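Local coordinates for uncharacterized protein (PDB 4FXT) that is of unknown function but pairs an N-terminal domain, probably transthyretin-like, with a C-terminal beta sandwich probably related to E-set domains, at residues 22-27 with 188-193; 95-100 with 123-128; 103-108 with 197-202; 136-141 with 176-181; 145-150 with 163-168. All coordinates share one frame; numbering follows the deposited sequence.

Contact 1 of 5, residues 22-27 with 188-193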
# COMPACT_ATOMS: atom_id res chain seq x y z
N GLY A 22 0.16 -1.47 -2.29
CA GLY A 22 1.01 -0.74 -1.36
C GLY A 22 0.21 -0.06 -0.27
O GLY A 22 -0.87 0.49 -0.53
N VAL A 23 0.71 -0.15 0.97
CA VAL A 23 -0.03 0.51 2.02
C VAL A 23 0.97 1.08 3.04
O VAL A 23 2.18 0.89 2.86
CB VAL A 23 -1.03 -0.49 2.63
CG1 VAL A 23 -0.34 -1.52 3.52
CG2 VAL A 23 -2.09 0.25 3.40
N ARG A 24 0.48 1.86 4.04
CA ARG A 24 1.35 2.42 5.07
C ARG A 24 1.67 1.33 6.14
O ARG A 24 0.77 0.62 6.61
CB ARG A 24 0.72 3.67 5.70
CG ARG A 24 1.57 4.28 6.80
CD ARG A 24 1.00 5.53 7.42
NE ARG A 24 -0.24 5.27 8.14
CZ ARG A 24 -0.32 4.96 9.42
NH1 ARG A 24 0.78 4.86 10.16
NH2 ARG A 24 -1.50 4.73 9.98
N SER A 25 2.97 1.19 6.51
CA SER A 25 3.40 0.23 7.51
C SER A 25 2.71 0.56 8.81
O SER A 25 2.65 1.73 9.18
CB SER A 25 4.93 0.21 7.65
OG SER A 25 5.37 -0.82 8.54
N GLY A 26 2.13 -0.46 9.43
CA GLY A 26 1.37 -0.40 10.67
C GLY A 26 0.01 0.24 10.58
O GLY A 26 -0.43 0.85 11.55
N SER A 27 -0.68 0.11 9.43
CA SER A 27 -1.98 0.79 9.30
C SER A 27 -3.14 -0.14 8.93
O SER A 27 -4.29 0.10 9.32
CB SER A 27 -1.88 1.86 8.21
OG SER A 27 -1.70 1.26 6.94
N SER A 188 -11.65 6.13 2.92
CA SER A 188 -10.67 5.55 3.84
C SER A 188 -9.81 6.63 4.48
O SER A 188 -9.52 7.63 3.83
CB SER A 188 -9.77 4.53 3.13
OG SER A 188 -8.84 3.97 4.05
N SER A 189 -9.37 6.41 5.74
CA SER A 189 -8.51 7.32 6.50
C SER A 189 -7.04 7.15 6.06
O SER A 189 -6.16 7.93 6.45
CB SER A 189 -8.66 7.07 7.99
OG SER A 189 -8.47 5.70 8.31
N GLU A 190 -6.81 6.20 5.17
CA GLU A 190 -5.48 5.85 4.72
C GLU A 190 -5.27 6.12 3.24
O GLU A 190 -6.19 6.00 2.45
CB GLU A 190 -5.31 4.32 4.99
CG GLU A 190 -3.90 3.88 5.27
CD GLU A 190 -3.34 4.54 6.51
OE1 GLU A 190 -4.06 4.75 7.52
OE2 GLU A 190 -2.13 4.84 6.45
N TYR A 191 -4.04 6.42 2.88
CA TYR A 191 -3.63 6.52 1.50
C TYR A 191 -3.37 5.15 0.94
O TYR A 191 -2.98 4.24 1.68
CB TYR A 191 -2.37 7.39 1.34
CG TYR A 191 -2.51 8.89 1.37
CD1 TYR A 191 -2.77 9.57 2.56
CD2 TYR A 191 -2.21 9.66 0.25
CE1 TYR A 191 -2.87 10.95 2.61
CE2 TYR A 191 -2.28 11.06 0.28
CZ TYR A 191 -2.60 11.70 1.47
OH TYR A 191 -2.66 13.07 1.55
N CYS A 192 -3.50 5.02 -0.36
CA CYS A 192 -3.07 3.85 -1.08
C CYS A 192 -1.80 4.23 -1.81
O CYS A 192 -1.76 5.28 -2.45
CB CYS A 192 -4.14 3.31 -2.02
SG CYS A 192 -3.58 1.88 -2.99
N TYR A 193 -0.76 3.42 -1.67
CA TYR A 193 0.54 3.78 -2.20
C TYR A 193 1.08 2.84 -3.25
O TYR A 193 0.69 1.68 -3.39
CB TYR A 193 1.57 3.78 -1.05
CG TYR A 193 1.28 4.70 0.12
CD1 TYR A 193 0.49 4.28 1.19
CD2 TYR A 193 1.87 5.96 0.20
CE1 TYR A 193 0.24 5.12 2.27
CE2 TYR A 193 1.64 6.80 1.29
CZ TYR A 193 0.84 6.37 2.33
OH TYR A 193 0.65 7.21 3.39

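Contact 2 of 5, residues 95-100 with 123-128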
# COMPACT_ATOMS: atom_id res chain seq x y z
N THR A 95 -10.06 -4.60 -3.28
CA THR A 95 -10.52 -3.68 -4.31
C THR A 95 -10.25 -2.24 -3.75
O THR A 95 -11.05 -1.71 -2.97
CB THR A 95 -11.99 -3.96 -4.77
OG1 THR A 95 -12.91 -3.61 -3.74
CG2 THR A 95 -12.21 -5.42 -5.26
N PRO A 96 -9.08 -1.65 -4.10
CA PRO A 96 -8.78 -0.28 -3.64
C PRO A 96 -9.76 0.75 -4.21
O PRO A 96 -10.40 0.49 -5.23
CB PRO A 96 -7.35 -0.01 -4.16
CG PRO A 96 -6.90 -1.25 -4.80
CD PRO A 96 -8.05 -2.13 -5.04
N TYR A 97 -9.90 1.92 -3.53
CA TYR A 97 -10.80 2.95 -4.04
C TYR A 97 -10.14 3.59 -5.26
O TYR A 97 -10.73 3.68 -6.34
CB TYR A 97 -11.15 3.95 -2.94
CG TYR A 97 -11.84 3.28 -1.76
CD1 TYR A 97 -13.17 2.89 -1.83
CD2 TYR A 97 -11.16 3.06 -0.56
CE1 TYR A 97 -13.79 2.25 -0.77
CE2 TYR A 97 -11.78 2.44 0.52
CZ TYR A 97 -13.10 2.04 0.41
OH TYR A 97 -13.78 1.45 1.46
N PHE A 98 -8.86 3.90 -5.09
CA PHE A 98 -7.93 4.38 -6.09
C PHE A 98 -6.69 3.52 -6.05
O PHE A 98 -6.27 3.08 -4.96
CB PHE A 98 -7.60 5.86 -5.85
CG PHE A 98 -8.72 6.83 -6.12
CD1 PHE A 98 -9.64 7.16 -5.13
CD2 PHE A 98 -8.85 7.44 -7.36
CE1 PHE A 98 -10.67 8.06 -5.38
CE2 PHE A 98 -9.87 8.36 -7.60
CZ PHE A 98 -10.78 8.65 -6.61
N PHE A 99 -6.12 3.22 -7.23
CA PHE A 99 -4.93 2.37 -7.31
C PHE A 99 -3.80 3.11 -8.03
O PHE A 99 -4.04 3.82 -9.01
CB PHE A 99 -5.28 1.05 -8.01
CG PHE A 99 -4.13 0.07 -8.17
CD1 PHE A 99 -3.57 -0.57 -7.06
CD2 PHE A 99 -3.67 -0.28 -9.43
CE1 PHE A 99 -2.52 -1.49 -7.21
CE2 PHE A 99 -2.63 -1.21 -9.58
CZ PHE A 99 -2.07 -1.82 -8.47
N VAL A 100 -2.56 2.97 -7.50
CA VAL A 100 -1.37 3.59 -8.10
C VAL A 100 -0.55 2.52 -8.82
O VAL A 100 -0.11 1.57 -8.16
CB VAL A 100 -0.49 4.36 -7.06
CG1 VAL A 100 0.53 5.25 -7.79
CG2 VAL A 100 -1.34 5.23 -6.14
N ALA A 123 -16.22 3.58 -8.25
CA ALA A 123 -16.87 4.73 -8.93
C ALA A 123 -17.49 5.74 -7.93
O ALA A 123 -17.55 6.94 -8.20
CB ALA A 123 -17.95 4.22 -9.87
N ASN A 124 -17.96 5.21 -6.80
CA ASN A 124 -18.56 5.87 -5.66
C ASN A 124 -17.56 6.83 -4.95
O ASN A 124 -17.99 7.87 -4.45
CB ASN A 124 -19.02 4.76 -4.70
CG ASN A 124 -19.49 5.22 -3.36
OD1 ASN A 124 -20.30 6.16 -3.25
ND2 ASN A 124 -19.04 4.50 -2.31
N ALA A 125 -16.26 6.44 -4.88
CA ALA A 125 -15.17 7.15 -4.18
C ALA A 125 -14.80 8.46 -4.85
O ALA A 125 -14.94 8.61 -6.06
CB ALA A 125 -13.93 6.27 -4.12
N ASN A 126 -14.28 9.41 -4.05
CA ASN A 126 -13.86 10.72 -4.50
C ASN A 126 -12.47 10.99 -3.99
O ASN A 126 -12.15 10.72 -2.83
CB ASN A 126 -14.84 11.78 -4.04
CG ASN A 126 -16.22 11.62 -4.62
OD1 ASN A 126 -17.20 11.52 -3.89
ND2 ASN A 126 -16.33 11.49 -5.95
N MSE A 127 -11.63 11.50 -4.88
CA MSE A 127 -10.20 11.76 -4.66
C MSE A 127 -10.02 12.97 -3.75
O MSE A 127 -10.66 14.00 -3.99
CB MSE A 127 -9.54 11.97 -6.03
CG MSE A 127 -8.13 12.48 -6.00
SE MSE A 127 -7.15 12.26 -7.69
CE MSE A 127 -8.45 12.94 -9.12
N GLU A 128 -9.19 12.81 -2.67
CA GLU A 128 -8.91 13.91 -1.71
C GLU A 128 -7.58 14.56 -1.99
O GLU A 128 -7.47 15.79 -1.92
CB GLU A 128 -8.93 13.48 -0.24
CG GLU A 128 -10.30 13.13 0.33
CD GLU A 128 -10.30 12.89 1.83
OE1 GLU A 128 -9.20 12.97 2.43
OE2 GLU A 128 -11.39 12.66 2.42

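Contact 3 of 5, residues 103-108 with 197-202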
# COMPACT_ATOMS: atom_id res chain seq x y z
N VAL A 103 4.85 3.08 -11.66
CA VAL A 103 5.54 4.14 -10.94
C VAL A 103 7.05 4.02 -11.12
O VAL A 103 7.61 2.95 -10.93
CB VAL A 103 5.14 4.09 -9.45
CG1 VAL A 103 5.85 5.16 -8.65
CG2 VAL A 103 3.63 4.24 -9.30
N SER A 104 7.70 5.12 -11.50
CA SER A 104 9.13 5.24 -11.72
C SER A 104 9.63 6.58 -11.22
O SER A 104 8.88 7.56 -11.23
CB SER A 104 9.48 5.06 -13.19
OG SER A 104 8.75 5.98 -13.99
N PHE A 105 10.88 6.62 -10.73
CA PHE A 105 11.50 7.82 -10.20
C PHE A 105 12.90 8.00 -10.77
O PHE A 105 13.58 7.01 -11.09
CB PHE A 105 11.58 7.78 -8.68
CG PHE A 105 10.27 7.57 -7.96
CD1 PHE A 105 9.44 8.65 -7.68
CD2 PHE A 105 9.88 6.31 -7.54
CE1 PHE A 105 8.22 8.45 -7.00
CE2 PHE A 105 8.67 6.12 -6.87
CZ PHE A 105 7.85 7.19 -6.60
N ALA A 106 13.33 9.28 -10.89
CA ALA A 106 14.64 9.62 -11.39
C ALA A 106 15.14 10.91 -10.79
O ALA A 106 14.37 11.85 -10.63
CB ALA A 106 14.61 9.73 -12.90
N LYS A 107 16.41 10.97 -10.47
CA LYS A 107 17.03 12.21 -9.98
C LYS A 107 17.33 13.07 -11.20
O LYS A 107 17.90 12.58 -12.17
CB LYS A 107 18.29 11.94 -9.11
CG LYS A 107 19.07 13.19 -8.72
CD LYS A 107 20.42 12.84 -8.09
CE LYS A 107 21.39 13.99 -7.90
NZ LYS A 107 20.91 15.00 -6.92
N ASN A 108 16.87 14.33 -11.17
CA ASN A 108 17.11 15.34 -12.20
C ASN A 108 17.43 16.62 -11.46
O ASN A 108 16.53 17.28 -10.96
CB ASN A 108 15.92 15.46 -13.17
CG ASN A 108 15.79 14.27 -14.10
OD1 ASN A 108 16.78 13.78 -14.69
ND2 ASN A 108 14.56 13.83 -14.34
N ILE A 197 10.33 2.81 -3.59
CA ILE A 197 11.40 2.59 -4.56
C ILE A 197 12.65 3.38 -4.19
O ILE A 197 12.60 4.60 -4.01
CB ILE A 197 10.89 3.00 -5.98
CG1 ILE A 197 9.64 2.15 -6.35
CG2 ILE A 197 12.01 2.88 -7.03
CD1 ILE A 197 9.01 2.51 -7.61
N LYS A 198 13.78 2.65 -4.15
CA LYS A 198 15.09 3.25 -3.91
C LYS A 198 15.52 4.07 -5.12
O LYS A 198 15.37 3.62 -6.27
CB LYS A 198 16.14 2.20 -3.59
CG LYS A 198 17.43 2.84 -3.10
CD LYS A 198 18.69 2.00 -3.24
CE LYS A 198 18.82 0.79 -2.37
NZ LYS A 198 20.22 0.28 -2.50
N VAL A 199 16.02 5.29 -4.86
CA VAL A 199 16.47 6.22 -5.90
C VAL A 199 17.89 6.62 -5.58
O VAL A 199 18.12 7.24 -4.54
CB VAL A 199 15.54 7.46 -6.01
CG1 VAL A 199 15.99 8.39 -7.13
CG2 VAL A 199 14.09 7.06 -6.20
N ALA A 200 18.83 6.30 -6.47
CA ALA A 200 20.23 6.65 -6.29
C ALA A 200 20.42 8.15 -6.39
O ALA A 200 19.81 8.79 -7.24
CB ALA A 200 21.08 5.96 -7.34
N LEU A 201 21.24 8.73 -5.51
CA LEU A 201 21.53 10.17 -5.51
C LEU A 201 22.99 10.40 -5.90
O LEU A 201 23.37 11.49 -6.33
CB LEU A 201 21.20 10.81 -4.15
CG LEU A 201 19.77 10.62 -3.63
CD1 LEU A 201 19.62 11.22 -2.28
CD2 LEU A 201 18.74 11.22 -4.57
N LYS A 202 23.79 9.34 -5.76
CA LYS A 202 25.21 9.30 -6.07
C LYS A 202 25.50 8.15 -7.04
O LYS A 202 25.02 7.01 -6.78
CB LYS A 202 26.06 9.17 -4.78
CG LYS A 202 25.98 10.36 -3.82
CD LYS A 202 26.89 10.14 -2.59
CE LYS A 202 26.94 11.34 -1.67
NZ LYS A 202 27.81 11.09 -0.48
OXT LYS A 202 26.16 8.39 -8.08

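Contact 4 of 5, residues 136-141 with 176-181. With EDO (1,2-ethanediol), chain O.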
# COMPACT_ATOMS: atom_id res chain seq x y z
N THR A 136 14.16 8.64 4.28
CA THR A 136 15.54 8.14 4.45
C THR A 136 15.53 6.59 4.39
O THR A 136 16.46 5.98 3.86
CB THR A 136 16.20 8.65 5.75
OG1 THR A 136 15.46 8.21 6.87
CG2 THR A 136 16.27 10.16 5.85
N GLY A 137 14.45 5.99 4.92
CA GLY A 137 14.27 4.55 5.02
C GLY A 137 13.21 3.94 4.12
O GLY A 137 12.31 4.62 3.66
N ILE A 138 13.28 2.61 3.96
CA ILE A 138 12.39 1.76 3.16
C ILE A 138 10.91 2.05 3.56
O ILE A 138 10.07 2.03 2.69
CB ILE A 138 12.79 0.23 3.30
CG1 ILE A 138 11.92 -0.75 2.48
CG2 ILE A 138 12.91 -0.23 4.70
CD1 ILE A 138 11.88 -0.53 0.85
N LEU A 139 10.63 2.46 4.79
CA LEU A 139 9.27 2.86 5.19
C LEU A 139 9.08 4.33 4.98
O LEU A 139 9.58 5.15 5.73
CB LEU A 139 8.97 2.50 6.66
CG LEU A 139 9.14 1.07 7.14
CD1 LEU A 139 8.55 0.95 8.51
CD2 LEU A 139 8.43 0.07 6.25
N THR A 140 8.36 4.68 3.94
CA THR A 140 8.04 6.08 3.57
C THR A 140 6.54 6.11 3.32
O THR A 140 5.98 5.21 2.68
CB THR A 140 8.91 6.52 2.38
OG1 THR A 140 10.28 6.41 2.74
CG2 THR A 140 8.65 7.93 1.96
N ASP A 141 5.88 7.11 3.88
CA ASP A 141 4.43 7.28 3.77
C ASP A 141 4.05 8.71 4.16
O ASP A 141 4.92 9.56 4.32
CB ASP A 141 3.70 6.24 4.63
CG ASP A 141 4.25 6.10 6.04
OD1 ASP A 141 3.99 6.99 6.87
OD2 ASP A 141 4.85 5.02 6.35
N TYR A 176 21.48 7.40 -1.40
CA TYR A 176 20.18 7.10 -2.00
C TYR A 176 19.04 7.52 -1.07
O TYR A 176 19.28 7.80 0.10
CB TYR A 176 20.05 5.58 -2.33
CG TYR A 176 20.22 4.66 -1.12
CD1 TYR A 176 19.13 4.28 -0.34
CD2 TYR A 176 21.47 4.15 -0.79
CE1 TYR A 176 19.29 3.44 0.76
CE2 TYR A 176 21.63 3.29 0.30
CZ TYR A 176 20.54 2.94 1.08
OH TYR A 176 20.69 2.10 2.15
N LEU A 177 17.80 7.48 -1.58
CA LEU A 177 16.59 7.73 -0.81
C LEU A 177 15.46 6.81 -1.29
O LEU A 177 15.57 6.16 -2.33
CB LEU A 177 16.13 9.21 -0.84
CG LEU A 177 15.87 9.90 -2.23
CD1 LEU A 177 14.64 9.33 -2.98
CD2 LEU A 177 15.66 11.37 -2.05
N TYR A 178 14.36 6.82 -0.57
CA TYR A 178 13.19 6.04 -0.95
C TYR A 178 12.11 7.01 -1.34
O TYR A 178 11.93 8.04 -0.68
CB TYR A 178 12.77 5.09 0.17
CG TYR A 178 13.81 4.03 0.45
CD1 TYR A 178 14.86 4.26 1.35
CD2 TYR A 178 13.77 2.79 -0.19
CE1 TYR A 178 15.81 3.28 1.62
CE2 TYR A 178 14.71 1.81 0.07
CZ TYR A 178 15.75 2.06 0.96
OH TYR A 178 16.71 1.11 1.16
N ALA A 179 11.45 6.73 -2.47
CA ALA A 179 10.41 7.57 -3.03
C ALA A 179 9.15 6.79 -3.17
O ALA A 179 9.20 5.58 -3.39
CB ALA A 179 10.84 8.12 -4.37
N ARG A 180 8.00 7.48 -3.05
CA ARG A 180 6.71 6.79 -3.10
C ARG A 180 5.56 7.74 -3.46
O ARG A 180 5.60 8.92 -3.10
CB ARG A 180 6.45 6.18 -1.71
CG ARG A 180 5.67 4.91 -1.73
CD ARG A 180 5.57 4.34 -0.35
NE ARG A 180 4.83 3.08 -0.38
CZ ARG A 180 4.29 2.51 0.69
NH1 ARG A 180 4.34 3.11 1.87
NH2 ARG A 180 3.62 1.37 0.57
N VAL A 181 4.53 7.22 -4.11
CA VAL A 181 3.35 7.98 -4.53
C VAL A 181 2.14 7.43 -3.77
O VAL A 181 1.98 6.21 -3.71
CB VAL A 181 3.13 7.95 -6.08
CG1 VAL A 181 1.94 8.80 -6.48
CG2 VAL A 181 4.37 8.39 -6.84
C1 EDO O . 11.01 7.89 6.30
O1 EDO O . 11.92 6.78 6.43
C2 EDO O . 11.50 9.20 6.99
O2 EDO O . 12.62 9.80 6.35

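Contact 5 of 5, residues 145-150 with 163-168. With EDO (1,2-ethanediol), chain O.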
# COMPACT_ATOMS: atom_id res chain seq x y z
N LYS A 145 8.14 10.76 6.58
CA LYS A 145 8.63 11.40 5.35
C LYS A 145 9.64 12.47 5.69
O LYS A 145 9.56 13.08 6.76
CB LYS A 145 7.46 12.01 4.55
CG LYS A 145 6.63 12.92 5.46
CD LYS A 145 5.42 13.52 4.90
CE LYS A 145 4.54 14.09 6.02
NZ LYS A 145 5.19 15.16 6.81
N GLU A 146 10.56 12.72 4.74
CA GLU A 146 11.58 13.77 4.87
C GLU A 146 11.13 14.98 4.03
O GLU A 146 11.52 16.12 4.29
CB GLU A 146 12.97 13.24 4.47
CG GLU A 146 14.09 13.90 5.25
CD GLU A 146 14.08 13.58 6.73
OE1 GLU A 146 13.61 12.48 7.11
OE2 GLU A 146 14.58 14.43 7.50
N ALA A 147 10.26 14.71 3.04
CA ALA A 147 9.66 15.69 2.15
C ALA A 147 8.36 15.15 1.54
O ALA A 147 8.24 13.94 1.30
CB ALA A 147 10.63 16.05 1.04
N GLU A 148 7.39 16.05 1.31
CA GLU A 148 6.13 15.66 0.65
C GLU A 148 5.76 16.70 -0.36
O GLU A 148 6.23 17.84 -0.30
CB GLU A 148 4.95 15.40 1.61
CG GLU A 148 4.31 16.60 2.30
CD GLU A 148 3.04 16.31 3.09
OE1 GLU A 148 2.30 15.35 2.74
OE2 GLU A 148 2.72 17.12 3.99
N LEU A 149 4.91 16.30 -1.30
CA LEU A 149 4.36 17.16 -2.34
C LEU A 149 2.89 16.82 -2.48
O LEU A 149 2.58 15.68 -2.77
CB LEU A 149 5.14 16.97 -3.64
CG LEU A 149 4.79 17.90 -4.78
CD1 LEU A 149 5.03 19.35 -4.40
CD2 LEU A 149 5.63 17.57 -5.98
N LYS A 150 1.99 17.75 -2.14
CA LYS A 150 0.55 17.52 -2.24
C LYS A 150 0.07 18.12 -3.57
O LYS A 150 0.22 19.32 -3.78
CB LYS A 150 -0.18 18.09 -1.02
CG LYS A 150 0.29 17.51 0.32
CD LYS A 150 -0.36 18.11 1.60
CE LYS A 150 -1.81 17.77 1.84
NZ LYS A 150 -2.31 18.34 3.13
N ALA A 163 5.45 14.56 -12.03
CA ALA A 163 5.57 15.54 -10.97
C ALA A 163 7.01 15.54 -10.43
O ALA A 163 7.66 14.49 -10.39
CB ALA A 163 4.57 15.27 -9.87
N GLU A 164 7.53 16.73 -10.07
CA GLU A 164 8.88 16.84 -9.56
C GLU A 164 8.88 17.39 -8.16
O GLU A 164 8.37 18.50 -7.94
CB GLU A 164 9.73 17.72 -10.47
CG GLU A 164 9.94 17.16 -11.85
CD GLU A 164 10.78 18.04 -12.75
OE1 GLU A 164 10.52 19.26 -12.80
OE2 GLU A 164 11.65 17.49 -13.45
N ILE A 165 9.47 16.62 -7.21
CA ILE A 165 9.62 16.96 -5.79
C ILE A 165 11.09 17.29 -5.55
O ILE A 165 11.98 16.57 -6.01
CB ILE A 165 9.10 15.82 -4.86
CG1 ILE A 165 9.14 16.23 -3.37
CG2 ILE A 165 9.81 14.48 -5.14
CD1 ILE A 165 8.42 15.35 -2.43
N GLU A 166 11.34 18.39 -4.84
CA GLU A 166 12.69 18.84 -4.52
C GLU A 166 13.31 17.98 -3.38
O GLU A 166 12.66 17.70 -2.37
CB GLU A 166 12.65 20.31 -4.13
CG GLU A 166 14.03 20.91 -3.97
CD GLU A 166 14.07 22.42 -3.86
OE1 GLU A 166 13.64 23.11 -4.81
OE2 GLU A 166 14.66 22.92 -2.87
N ILE A 167 14.58 17.57 -3.56
CA ILE A 167 15.32 16.77 -2.59
C ILE A 167 15.62 17.67 -1.37
O ILE A 167 16.22 18.74 -1.54
CB ILE A 167 16.61 16.17 -3.22
CG1 ILE A 167 16.31 15.37 -4.49
CG2 ILE A 167 17.36 15.32 -2.21
CD1 ILE A 167 17.52 14.93 -5.31
N PRO A 168 15.17 17.28 -0.16
CA PRO A 168 15.40 18.14 1.01
C PRO A 168 16.88 18.16 1.45
O PRO A 168 17.66 17.27 1.07
CB PRO A 168 14.50 17.51 2.09
CG PRO A 168 14.38 16.09 1.70
CD PRO A 168 14.40 16.07 0.20
C1 EDO O . 11.01 7.89 6.30
O1 EDO O . 11.92 6.78 6.43
C2 EDO O . 11.50 9.20 6.99
O2 EDO O . 12.62 9.80 6.35

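Contact 1 of 5, residues 22-27 with 188-193
Arg24 and Glu190 meet in a salt bridge in which NE of Arg24 donates to OE2 of Glu190 at 2.6 Å. OE2 is approached on its syn side, slightly out of the carboxylate plane. The two side chains cross at about a right angle with their flat ends turned 37° apart, and the close approach is through OE2, OE1 of Glu190 staying 3.6 Å from NH2 of Arg24. A bend at chi3 (66°) swings NE of Arg24 to where OE2 of Glu190 lies. Ser27 adds its small CB, 3.5 Å from OE2 of Glu190. Further along, the Tyr193 ring rests against backbone, CD1 lying 3.7 Å from C of Val23, while its CE1 meets CB of Arg24 at 3.8 Å. A backbone bond from Tyr193 N to Gly22 O (3.1 Å) completes the first shell, and Gly22, lacking a side chain, lets the chains run close. This is a seam between two domains: a loop of the N-terminal domain, probably transthyretin-like, lies against residues 188-193, which lead into strand 192-200 of the C-terminal, probably E-set-related domain. Second-shell bonds shape both partners. Ser27 OG donates to Arg24 O at 2.6 Å and closes the loop on itself, whereas Ser188 OG accepts from Glu190 N in an ST turn at 3.2 Å. Tyr193 OH is bonded to Glu142 N.

Contact 2 of 5, residues 95-100 with 123-128
Phe98 buries the most surface here, its ring tip abutting the chain around Met127 at a slant. Its CZ approaches CB of Met127 at 3.6 Å, and CE1 lies 3.7 Å from C of Asn126, so the ring meets backbone as well as side chain. The bond from CA to CB of Phe98 points toward segment 123-128. The methyl of Ala125 touches two neighbouring aromatic residues: CB is 3.9 Å from CE1 of Phe98 and 3.8 Å from CB of Tyr97, and its small size suits this close approach. Strands 98-108 and 127-135 belong to different sheets of the C-terminal beta sandwich, and segment 123-128 is where the chain, having left strand 111-120, passes over to the second sheet. No hydrogen bond joins the two segments, and the contact is made by packing. Met127, modelled as selenomethionine, crosses Phe98 at about a right angle. Its SE sits obliquely to the ring, 5.4 Å from the centroid of Phe98 and 33° off the normal, in a Met-aromatic contact. Val183 and Ser185 of strand 176-185 also touch Phe98, while the hydroxyl of Tyr97 is bonded to Arg74.

Contact 3 of 5, residues 103-108 with 197-202
Val103 begins the contact by meeting Ile197, whose CD1 reaches 3.6 Å from the carbonyl O of Val103 and 4.3 Å from its CG1. Two residues on comes Phe105, which with Lys107 buries the most of this segment, the two about equally. CE2 of Phe105 touches CD1 of Ile197 at 3.7 Å, the methyl arriving at the ring edge near its plane, and CB of Phe105 packs on CG2 of Val199 at 3.6 Å. The branched chains of Ile197 and Val199 thus take the ring edge and the root of the phenylalanine respectively. The Phe105 side chain also touches Ala179, Val181 and Ile112, apolar surroundings that suit a large aromatic group. Lys107 continues the contact with the aliphatic part of its chain. This runs by Leu201, with CD 4.2 Å from CD2 of Leu201 and CE 3.6 Å from the carbonyl O of Leu201, and a bend at chi4 (65°) turns NZ, which is bonded to Gly109 O. No hydrogen bond links the segments. Strands 103-108 and 197-200 run nearly parallel, 19° apart with axes 6.9 Å apart at closest, an edge strand of each sheet packed face to face as in an immunoglobulin-like beta sandwich.

Contact 4 of 5, residues 136-141 with 176-181
Ile138 sits over one face of the Tyr178 ring, presenting mainly backbone. Its CA lies 3.7 Å from the centroid of the Tyr178 ring and only 7° off the normal, a CH-pi contact, while N of Ile138 stands over the same ring nearer the rim. CD1 of Ile138 then packs on CE2 of Tyr178 at 3.8 Å. The carbonyl O of Thr136 comes instead to the ring edge, in plane, 3.4 Å from CD1 of Tyr178, where aromatic hydrogens carry slight positive charge. Tyr178 has CG anti to its carbonyl carbon (chi1 -65°), and its ring packs against residues 136-138. Thr140 crosses it at about a right angle, and its OG1 donates to Gly137 O at 2.9 Å, nearly along the C=O axis, pinning the loop. Arg180, extended from CG to NE, sends NH1 to Thr140 O at 2.8 Å, the acceptor lying in the guanidinium plane. Its NE and NH2 bind Ser194 O and Val23 O, so one buried cation collects three carbonyls. In a molecule of 1,2-ethanediol, probably from the crystallisation liquor, O2 accepts from Thr136 N (2.8 Å), and O1 accepts from Gly137 N (3.1 Å) and donates to Leu139 O. The arrangement is that of an inter-strand loop, from strand 127-135 to strand 147-150, folded over the outer face of a beta-sandwich sheet.

Contact 5 of 5, residues 145-150 with 163-168
Strands 147-150 and 163-166 cross at 146° between their directions with axes 7.3 Å apart at closest, too far for backbone pairing, and Leu149 faces Ile165 across the gap. Ile165 spans the distance between the strands with its CD1. Its CG1 is anti to the backbone N (chi1 -175°), and CD1 beyond reaches 3.6 Å from C of Glu148 and 3.9 Å from CB of Leu149, with CB of Ala147 at 4.2 Å. The long, branched isoleucine thus bridges the strands, while the side chain of Ala147 is a single methyl. Leu149 replies from its own strand, laying CD2 at 3.5 Å from the carbonyl O of Glu164. Where strand 163-166 has ended, Pro168 takes over: its CG meets CB of Ala147 at 3.8 Å, and the hydrocarbon part of Glu146 crosses the proline ring at about a right angle. OE1 of Glu146 accepts from O2 of the bound 1,2-ethanediol at 3.0 Å. Ile165 also touches Ile132 and Ile112, which places it in the interior layer. Glu146 and Ala147 both face Leu134, forming a classic beta bulge at the start of an edge strand, and the apolar packing beyond it joins the two facing sheets of a beta sandwich.

How the contacts relate
Contacts 2, 3 and 5 bind the two sheets of the C-terminal sandwich. Contact 3 closes one edge and contact 5 the other, their centres about 12 Å apart and joined through Ile167, which touches Lys107 and Leu201. Contact 2 lies at the far end of strand 98-108, about 26 Å from contact 3 centre to centre. Contact 4 covers the outer face of the second sheet, its strand pairing with that of contact 3, and it shares the ethanediol with contact 5. Contact 1 pairs segments from the two domains; it adjoins contact 4 through Arg180 and touches contact 2, where Cys192 SG lies 3.5 Å from Phe98 O. No active site is known.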